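PDB 1B7G: glyceraldehyde-3-phosphate dehydrogenase from Sulfolobus solfataricus, which oxidises and phosphorylates D-glyceraldehyde 3-phosphate to 1,3-bisphosphoglycerate in glycolysis, accepting NADP in marked preference to NAD. Local coordinates for residues I225-K230 and D290-M295; I21-M26 and E330-L335; N103-G108 and D310-S315. The protein carries 1 engineered substitution. All coordinates share one frame; numbering follows the deposited sequence.

Interaction 1. Residues I225-K230 and D290-M295; sequences ITLKDK and DEVMLM
The flat groups that meet here are peptide units, laid edge to edge by an antiparallel strand pair in the mixed sheet of the C-terminal domain of glyceraldehyde-3-phosphate dehydrogenase. One face of this pair carries Ile225 and Val292, the other Thr226 and Glu291. Along the shared edge the peptides are joined by nearly straight hydrogen bonds. Ile225 N reaches Val292 O at 2.7 Å with an N-H...O angle of 177°, and Val292 N returns a bond to Ile225 O at 2.9 Å. Leu227 N adds a third, to Asp290 O at 2.8 Å, and in all three the donor lies in the plane of the carbonyl. Thr226 and Glu291 therefore form the non-hydrogen-bonded pair between them, while OE2 of Glu291 turns to Asn224. On the buried face, Ile225 CB stands 4.2 Å from Val292 CB, and Leu227 crosses Val292 obliquely, its CD1 closing to 3.6 Å from Val292 CG2. Strand 157-167 runs along the far side of 219-227 and touches Ile225 and Leu227 through Val157. The Asp290 side chain, its CG tucked over the backbone and flanked by both N and C (chi1 70°), runs beside that of Thr226, Thr226 CG2 lying 3.8 Å from Asp290 OD2. A water donates to Leu227 O at 2.8 Å and, weakly, to Asp290 OD2 at 3.4 Å.

Interaction 2. Residues I21-M26 and E330-L335; sequences IKQPDM and ESLGIL
A Schellman motif ends helix 321-331, and beside it lies the loop that leads from helix 11-21 to strand 26-32 in the Rossmann-type nucleotide-binding domain. The contact shows how a few polar atoms can join a helix C terminus to a neighbouring loop. In the motif itself, Gly333 leaves the helical conformation with a positive phi of 67°, and two bonds run back into the last turn, of which Gly333 N to Glu330 O is a weak one.

One direct hydrogen bond joins the segments. NE2 of the buried Gln23 donates to Ser331 OG at 2.8 Å, a bent bond with an N-H...O angle of 143° whose acceptor lies 24° out of the amide plane. The Gln23 chain is folded at chi2, which swings its amide toward the helix. Both ends of that amide have partners outside the segments, Ala19 O for NE2 and Arg313 NH2 for OE1, which helps fix its rotation. Ser331 OG sits between the backbone N and the carbonyl carbon, from where it also bonds to the carbonyl oxygens of Ile327, its strongest partner, and Thr328 in the preceding turn.

Van der Waals contact is modest. Leu332 CD2 lies 3.8 Å from Gln23 NE2, the two side chains crossing at about a right angle, and 4.1 Å from Lys22 CD, a carbon-on-carbon contact where the crossing is oblique. Ser331 CB rests 3.7 Å from Lys22 O.

A water makes the last connection. The Lys22 chain, fully extended beyond CG, runs alongside the helix end, and its NZ donates at 2.9 Å to a water that in turn donates to Ser331 O, also at 2.9 Å.

Interaction 3. Residues N103-G108 and D310-S315; sequences NAIFQG and DAIRAS
Strand 103-106 and helix 310-315 run roughly antiparallel, their N-to-C directions 148° apart and their axes 8.9 Å from each other at closest approach. Ile105 CA comes within 6.9 Å of Ala311 CA, and Asn103 lies against Ser315, so two residues of extended chain span one turn of the helix. Ile105 carries the apolar part. Its CG2 and CD1 both rest against the methyl of Ala311, CD1 at 3.8 Å from Ala311 CB, and CD1 also lies 3.6 Å from Ala311 O, an oxygen already engaged by Ser315 N within the helix. Ile312 meets the same side chain at about a right angle, Ile105 CG1 to Ile312 CG1 at 4.1 Å. At the end of the helix the contact turns polar. Asn103 ND2 makes a weak bond to Ser315 OG at 3.2 Å, badly bent with an N-H...O angle of 121°. That hydroxyl, anti to the backbone N, has its stronger partner in Lys131 O. A water serves ND2 better, accepting from it at 2.9 Å and donating to Ser315 O at 2.7 Å, giving the carbonyl of Ser315 a partner at the helix end. Ala311 and Ser315, four residues apart, thus offer one side of the helix to Ile105 and Asn103. Such layering of a helix over a parallel strand is the alpha/beta packing of the Rossmann fold, here made by a helix from late in the chain.

From the N terminus, the chain enters interaction 2 with the 21-26 loop, then interaction 3 with strand 103-106, and only later interaction 1 with strand 219-227. The loops close in reverse order: 290-295 completes interaction 1, helix 304-315 interaction 3 and the end of helix 321-331 interaction 2, so the three are fully nested. Interaction 1 stays inside the C-terminal domain sheet, with nearest atoms about 15 Å from interaction 2 and 21 Å from interaction 3. The outer two bring the C-terminal helices back to the nucleotide-binding domain and touch each other, through the salt bridge Asp25 OD1 to Arg313 NH2 (2.7 Å) and Met26 CE packed on Ile312 CG2.

Interaction 1. Residues I225-K230 and D290-M295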
loop_
_atom_site.group_PDB
_atom_site.type_symbol
_atom_site.label_atom_id
_atom_site.label_comp_id
_atom_site.label_asym_id
_atom_site.label_seq_id
_atom_site.Cartn_x
_atom_site.Cartn_y
_atom_site.Cartn_z
ATOM N N ILE A 225 -31.745 2.525 -7.076
ATOM C CA ILE A 225 -32.642 1.719 -6.224
ATOM C C ILE A 225 -34.051 2.321 -6.296
ATOM O O ILE A 225 -34.232 3.534 -6.301
ATOM C CB ILE A 225 -32.151 1.752 -4.761
ATOM C CG1 ILE A 225 -30.778 1.082 -4.568
ATOM C CG2 ILE A 225 -33.160 1.075 -3.818
ATOM C CD1 ILE A 225 -30.161 1.465 -3.223
ATOM N N THR A 226 -35.057 1.417 -6.390
ATOM C CA THR A 226 -36.436 1.913 -6.324
ATOM C C THR A 226 -37.047 1.394 -5.009
ATOM O O THR A 226 -36.898 0.200 -4.746
ATOM C CB THR A 226 -37.315 1.429 -7.491
ATOM O OG1 THR A 226 -36.671 1.785 -8.695
ATOM C CG2 THR A 226 -38.711 2.055 -7.400
ATOM N N LEU A 227 -37.497 2.300 -4.173
ATOM C CA LEU A 227 -38.055 1.959 -2.865
ATOM C C LEU A 227 -39.585 1.867 -2.891
ATOM O O LEU A 227 -40.260 2.382 -3.786
ATOM C CB LEU A 227 -37.663 3.045 -1.847
ATOM C CG LEU A 227 -36.160 3.348 -1.786
ATOM C CD1 LEU A 227 -35.873 4.541 -0.907
ATOM C CD2 LEU A 227 -35.405 2.111 -1.327
ATOM N N LYS A 228 -40.145 1.238 -1.864
ATOM C CA LYS A 228 -41.603 1.041 -1.833
ATOM C C LYS A 228 -42.303 2.362 -1.627
ATOM O O LYS A 228 -43.354 2.673 -2.179
ATOM C CB LYS A 228 -41.912 0.035 -0.723
ATOM C CG LYS A 228 -43.361 0.039 -0.227
ATOM C CD LYS A 228 -43.807 -1.398 0.026
ATOM C CE LYS A 228 -44.834 -1.489 1.140
ATOM N NZ LYS A 228 -45.471 -2.836 1.165
ATOM N N ASP A 229 -41.727 3.163 -0.734
ATOM C CA ASP A 229 -42.261 4.438 -0.340
ATOM C C ASP A 229 -41.353 5.603 -0.705
ATOM O O ASP A 229 -40.157 5.393 -0.901
ATOM C CB ASP A 229 -42.403 4.414 1.222
ATOM C CG ASP A 229 -42.918 3.048 1.664
ATOM O OD1 ASP A 229 -44.018 2.672 1.196
ATOM O OD2 ASP A 229 -42.167 2.336 2.381
ATOM N N LYS A 230 -41.921 6.808 -0.739
ATOM C CA LYS A 230 -41.133 8.008 -0.999
ATOM C C LYS A 230 -40.387 8.326 0.287
ATOM O O LYS A 230 -40.937 8.102 1.378
ATOM C CB LYS A 230 -42.007 9.185 -1.423
ATOM C CG LYS A 230 -43.020 8.869 -2.510
ATOM C CD LYS A 230 -43.862 10.086 -2.854
ATOM C CE LYS A 230 -44.862 9.791 -3.955
ATOM N NZ LYS A 230 -46.154 9.271 -3.426
ATOM N N ASP A 290 -39.274 7.968 -4.536
ATOM C CA ASP A 290 -38.952 6.565 -4.366
ATOM C C ASP A 290 -37.681 6.139 -5.126
ATOM O O ASP A 290 -37.325 4.964 -5.102
ATOM C CB ASP A 290 -40.103 5.663 -4.802
ATOM C CG ASP A 290 -40.342 5.647 -6.297
ATOM O OD1 ASP A 290 -39.711 6.411 -7.054
ATOM O OD2 ASP A 290 -41.214 4.854 -6.732
ATOM N N GLU A 291 -36.989 7.102 -5.726
ATOM C CA GLU A 291 -35.777 6.774 -6.446
ATOM C C GLU A 291 -34.527 7.215 -5.697
ATOM O O GLU A 291 -34.375 8.380 -5.337
ATOM C CB GLU A 291 -35.732 7.414 -7.835
ATOM C CG GLU A 291 -35.014 6.561 -8.864
ATOM C CD GLU A 291 -34.627 7.319 -10.131
ATOM O OE1 GLU A 291 -35.153 8.416 -10.376
ATOM O OE2 GLU A 291 -33.771 6.785 -10.861
ATOM N N VAL A 292 -33.601 6.270 -5.531
ATOM C CA VAL A 292 -32.317 6.590 -4.934
ATOM C C VAL A 292 -31.205 6.249 -5.957
ATOM O O VAL A 292 -31.177 5.156 -6.525
ATOM C CB VAL A 292 -32.056 5.781 -3.658
ATOM C CG1 VAL A 292 -30.644 6.061 -3.149
ATOM C CG2 VAL A 292 -33.053 6.144 -2.560
ATOM N N MET A 293 -30.277 7.171 -6.117
ATOM C CA MET A 293 -29.111 6.891 -6.959
ATOM C C MET A 293 -27.857 7.207 -6.122
ATOM O O MET A 293 -27.976 8.013 -5.237
ATOM C CB MET A 293 -29.132 7.676 -8.260
ATOM C CG MET A 293 -29.852 6.981 -9.404
ATOM S SD MET A 293 -30.017 7.991 -10.904
ATOM C CE MET A 293 -31.219 9.175 -10.350
ATOM N N LEU A 294 -26.795 6.444 -6.288
ATOM C CA LEU A 294 -25.521 6.735 -5.623
ATOM C C LEU A 294 -24.390 5.911 -6.250
ATOM O O LEU A 294 -24.585 4.938 -7.006
ATOM C CB LEU A 294 -25.597 6.544 -4.105
ATOM C CG LEU A 294 -26.015 5.145 -3.627
ATOM C CD1 LEU A 294 -24.820 4.231 -3.501
ATOM C CD2 LEU A 294 -26.772 5.256 -2.294
ATOM N N MET A 295 -23.144 6.228 -5.910
ATOM C CA MET A 295 -22.029 5.409 -6.413
ATOM C C MET A 295 -21.079 5.124 -5.254
ATOM O O MET A 295 -21.009 5.908 -4.280
ATOM C CB MET A 295 -21.274 6.192 -7.540
ATOM C CG MET A 295 -20.719 7.484 -6.947
ATOM S SD MET A 295 -19.601 8.318 -8.031
ATOM C CE MET A 295 -20.609 8.989 -9.294
HETATM O O HOH W 1 -42.226 1.753 -5.621
#

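Interaction 2. Residues I21-M26 and E330-L335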
loop_
_atom_site.group_PDB
_atom_site.type_symbol
_atom_site.label_atom_id
_atom_site.label_comp_id
_atom_site.label_asym_id
_atom_site.label_seq_id
_atom_site.Cartn_x
_atom_site.Cartn_y
_atom_site.Cartn_z
ATOM N N ILE A 21 -6.360 -14.741 13.607
ATOM C CA ILE A 21 -5.391 -14.466 14.644
ATOM C C ILE A 21 -5.886 -13.371 15.563
ATOM O O ILE A 21 -5.744 -13.502 16.795
ATOM C CB ILE A 21 -3.994 -14.108 14.090
ATOM C CG1 ILE A 21 -3.458 -15.287 13.306
ATOM C CG2 ILE A 21 -3.056 -13.754 15.248
ATOM C CD1 ILE A 21 -2.129 -15.119 12.604
ATOM N N LYS A 22 -6.568 -12.360 15.052
ATOM C CA LYS A 22 -7.066 -11.289 15.893
ATOM C C LYS A 22 -8.345 -11.620 16.641
ATOM O O LYS A 22 -8.762 -10.793 17.466
ATOM C CB LYS A 22 -7.263 -10.003 15.071
ATOM C CG LYS A 22 -5.949 -9.523 14.459
ATOM C CD LYS A 22 -6.203 -8.207 13.719
ATOM C CE LYS A 22 -4.887 -7.589 13.258
ATOM N NZ LYS A 22 -5.144 -6.254 12.661
ATOM N N GLN A 23 -8.999 -12.740 16.407
ATOM C CA GLN A 23 -10.264 -13.003 17.112
ATOM C C GLN A 23 -9.954 -13.588 18.504
ATOM O O GLN A 23 -9.066 -14.438 18.597
ATOM C CB GLN A 23 -11.096 -13.988 16.315
ATOM C CG GLN A 23 -11.643 -13.470 14.980
ATOM C CD GLN A 23 -12.124 -12.054 15.003
ATOM O OE1 GLN A 23 -13.161 -11.711 15.585
ATOM N NE2 GLN A 23 -11.333 -11.140 14.399
ATOM N N PRO A 24 -10.697 -13.202 19.517
ATOM C CA PRO A 24 -10.505 -13.742 20.867
ATOM C C PRO A 24 -10.956 -15.179 21.008
ATOM O O PRO A 24 -10.490 -15.890 21.922
ATOM C CB PRO A 24 -11.356 -12.838 21.750
ATOM C CG PRO A 24 -12.418 -12.333 20.831
ATOM C CD PRO A 24 -11.745 -12.173 19.483
ATOM N N ASP A 25 -11.872 -15.645 20.166
ATOM C CA ASP A 25 -12.446 -16.981 20.308
ATOM C C ASP A 25 -12.042 -17.943 19.247
ATOM O O ASP A 25 -12.648 -19.015 19.022
ATOM C CB ASP A 25 -13.998 -16.871 20.350
ATOM C CG ASP A 25 -14.549 -16.199 19.083
ATOM O OD1 ASP A 25 -13.826 -15.438 18.415
ATOM O OD2 ASP A 25 -15.726 -16.417 18.773
ATOM N N MET A 26 -11.005 -17.584 18.469
ATOM C CA MET A 26 -10.545 -18.485 17.435
ATOM C C MET A 26 -9.029 -18.658 17.507
ATOM O O MET A 26 -8.329 -17.728 17.900
ATOM C CB MET A 26 -10.889 -17.852 16.053
ATOM C CG MET A 26 -12.364 -17.616 15.842
ATOM S SD MET A 26 -12.745 -17.145 14.108
ATOM C CE MET A 26 -14.453 -16.716 14.275
ATOM N N GLU A 330 -14.846 -4.698 16.057
ATOM C CA GLU A 330 -13.894 -4.064 16.956
ATOM C C GLU A 330 -12.494 -4.592 16.719
ATOM O O GLU A 330 -11.538 -3.851 16.663
ATOM C CB GLU A 330 -14.304 -4.330 18.434
ATOM C CG GLU A 330 -13.553 -3.449 19.414
ATOM C CD GLU A 330 -12.156 -3.834 19.796
ATOM O OE1 GLU A 330 -11.755 -5.023 19.706
ATOM O OE2 GLU A 330 -11.395 -2.918 20.221
ATOM N N SER A 331 -12.360 -5.930 16.640
ATOM C CA SER A 331 -11.044 -6.501 16.514
ATOM C C SER A 331 -10.370 -6.150 15.178
ATOM O O SER A 331 -9.133 -6.272 15.096
ATOM C CB SER A 331 -11.076 -8.020 16.655
ATOM O OG SER A 331 -11.860 -8.634 15.640
ATOM N N LEU A 332 -11.163 -5.944 14.112
ATOM C CA LEU A 332 -10.486 -5.754 12.801
ATOM C C LEU A 332 -10.402 -4.291 12.440
ATOM O O LEU A 332 -10.019 -3.965 11.303
ATOM C CB LEU A 332 -11.248 -6.527 11.725
ATOM C CG LEU A 332 -11.268 -8.056 11.899
ATOM C CD1 LEU A 332 -11.958 -8.691 10.699
ATOM C CD2 LEU A 332 -9.853 -8.612 12.011
ATOM N N GLY A 333 -10.877 -3.452 13.343
ATOM C CA GLY A 333 -10.873 -2.013 13.176
ATOM C C GLY A 333 -11.794 -1.549 12.052
ATOM O O GLY A 333 -11.423 -0.635 11.313
ATOM N N ILE A 334 -12.987 -2.120 11.972
ATOM C CA ILE A 334 -13.953 -1.777 10.930
ATOM C C ILE A 334 -14.570 -0.426 11.253
ATOM O O ILE A 334 -14.786 -0.090 12.415
ATOM C CB ILE A 334 -15.025 -2.865 10.792
ATOM C CG1 ILE A 334 -14.450 -4.223 10.395
ATOM C CG2 ILE A 334 -16.130 -2.475 9.814
ATOM C CD1 ILE A 334 -13.488 -4.213 9.217
ATOM N N LEU A 335 -14.783 0.413 10.248
ATOM C CA LEU A 335 -15.311 1.747 10.482
ATOM C C LEU A 335 -16.751 1.959 10.094
ATOM O O LEU A 335 -17.330 1.209 9.338
ATOM C CB LEU A 335 -14.435 2.720 9.635
ATOM C CG LEU A 335 -12.938 2.695 9.939
ATOM C CD1 LEU A 335 -12.170 3.534 8.893
ATOM C CD2 LEU A 335 -12.667 3.223 11.349
HETATM O O HOH W 2 -7.306 -4.604 13.585
#

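Interaction 3. Residues N103-G108 and D310-S315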
loop_
_atom_site.group_PDB
_atom_site.type_symbol
_atom_site.label_atom_id
_atom_site.label_comp_id
_atom_site.label_asym_id
_atom_site.label_seq_id
_atom_site.Cartn_x
_atom_site.Cartn_y
_atom_site.Cartn_z
ATOM N N ASN A 103 -16.986 -28.635 8.840
ATOM C CA ASN A 103 -17.746 -27.504 8.333
ATOM C C ASN A 103 -16.803 -26.643 7.466
ATOM O O ASN A 103 -15.589 -26.707 7.676
ATOM C CB ASN A 103 -18.293 -26.647 9.465
ATOM C CG ASN A 103 -19.491 -27.215 10.194
ATOM O OD1 ASN A 103 -19.877 -28.362 9.987
ATOM N ND2 ASN A 103 -20.132 -26.422 11.046
ATOM N N ALA A 104 -17.376 -25.924 6.483
ATOM C CA ALA A 104 -16.530 -25.095 5.623
ATOM C C ALA A 104 -17.212 -23.822 5.095
ATOM O O ALA A 104 -18.405 -23.809 4.834
ATOM C CB ALA A 104 -15.983 -25.884 4.477
ATOM N N ILE A 105 -16.397 -22.779 4.948
ATOM C CA ILE A 105 -16.853 -21.486 4.427
ATOM C C ILE A 105 -16.258 -21.306 3.021
ATOM O O ILE A 105 -15.014 -21.416 2.901
ATOM C CB ILE A 105 -16.351 -20.309 5.271
ATOM C CG1 ILE A 105 -16.546 -20.487 6.791
ATOM C CG2 ILE A 105 -17.027 -19.014 4.823
ATOM C CD1 ILE A 105 -17.980 -20.690 7.208
ATOM N N PHE A 106 -17.092 -21.049 2.006
ATOM C CA PHE A 106 -16.487 -20.902 0.659
ATOM C C PHE A 106 -16.591 -19.472 0.149
ATOM O O PHE A 106 -17.331 -18.661 0.704
ATOM C CB PHE A 106 -17.052 -21.866 -0.349
ATOM C CG PHE A 106 -16.975 -23.336 -0.118
ATOM C CD1 PHE A 106 -17.958 -23.976 0.640
ATOM C CD2 PHE A 106 -15.982 -24.112 -0.660
ATOM C CE1 PHE A 106 -17.922 -25.335 0.823
ATOM C CE2 PHE A 106 -15.910 -25.466 -0.450
ATOM C CZ PHE A 106 -16.914 -26.081 0.281
ATOM N N GLN A 107 -15.816 -19.138 -0.890
ATOM C CA GLN A 107 -15.813 -17.771 -1.418
ATOM C C GLN A 107 -16.791 -17.617 -2.565
ATOM O O GLN A 107 -17.215 -18.617 -3.148
ATOM C CB GLN A 107 -14.400 -17.305 -1.768
ATOM C CG GLN A 107 -13.458 -17.438 -0.536
ATOM C CD GLN A 107 -14.077 -16.934 0.735
ATOM O OE1 GLN A 107 -14.532 -15.792 0.809
ATOM N NE2 GLN A 107 -14.126 -17.778 1.791
ATOM N N GLY A 108 -17.166 -16.391 -2.898
ATOM C CA GLY A 108 -18.157 -16.094 -3.893
ATOM C C GLY A 108 -18.023 -16.558 -5.312
ATOM O O GLY A 108 -18.982 -16.519 -6.100
ATOM N N ASP A 310 -17.558 -13.671 10.490
ATOM C CA ASP A 310 -18.931 -13.898 10.961
ATOM C C ASP A 310 -19.496 -15.215 10.512
ATOM O O ASP A 310 -20.263 -15.878 11.256
ATOM C CB ASP A 310 -19.828 -12.736 10.529
ATOM C CG ASP A 310 -19.435 -11.437 11.180
ATOM O OD1 ASP A 310 -19.051 -11.487 12.379
ATOM O OD2 ASP A 310 -19.508 -10.365 10.536
ATOM N N ALA A 311 -19.168 -15.640 9.283
ATOM C CA ALA A 311 -19.646 -16.874 8.739
ATOM C C ALA A 311 -19.176 -18.040 9.641
ATOM O O ALA A 311 -19.921 -19.012 9.790
ATOM C CB ALA A 311 -19.248 -17.129 7.296
ATOM N N ILE A 312 -17.938 -17.971 10.111
ATOM C CA ILE A 312 -17.447 -19.013 11.026
ATOM C C ILE A 312 -18.376 -19.064 12.238
ATOM O O ILE A 312 -18.877 -20.108 12.609
ATOM C CB ILE A 312 -16.009 -18.730 11.487
ATOM C CG1 ILE A 312 -15.025 -19.011 10.341
ATOM C CG2 ILE A 312 -15.657 -19.575 12.704
ATOM C CD1 ILE A 312 -13.675 -18.322 10.456
ATOM N N ARG A 313 -18.681 -17.915 12.810
ATOM C CA ARG A 313 -19.543 -17.866 13.984
ATOM C C ARG A 313 -20.936 -18.369 13.704
ATOM O O ARG A 313 -21.469 -19.127 14.539
ATOM C CB ARG A 313 -19.537 -16.459 14.596
ATOM C CG ARG A 313 -18.152 -16.063 15.056
ATOM C CD ARG A 313 -18.173 -15.310 16.388
ATOM N NE ARG A 313 -16.811 -14.896 16.753
ATOM C CZ ARG A 313 -16.202 -13.807 16.296
ATOM N NH1 ARG A 313 -16.810 -12.956 15.445
ATOM N NH2 ARG A 313 -14.961 -13.596 16.722
ATOM N N ALA A 314 -21.537 -18.041 12.537
ATOM C CA ALA A 314 -22.841 -18.551 12.198
ATOM C C ALA A 314 -22.863 -20.075 12.063
ATOM O O ALA A 314 -23.652 -20.791 12.675
ATOM C CB ALA A 314 -23.353 -17.956 10.886
ATOM N N SER A 315 -21.992 -20.599 11.217
ATOM C CA SER A 315 -21.882 -22.014 10.971
ATOM C C SER A 315 -21.738 -22.809 12.289
ATOM O O SER A 315 -22.382 -23.839 12.446
ATOM C CB SER A 315 -20.635 -22.286 10.141
ATOM O OG SER A 315 -20.499 -23.594 9.688
HETATM O O HOH W 3 -22.227 -26.436 13.058
#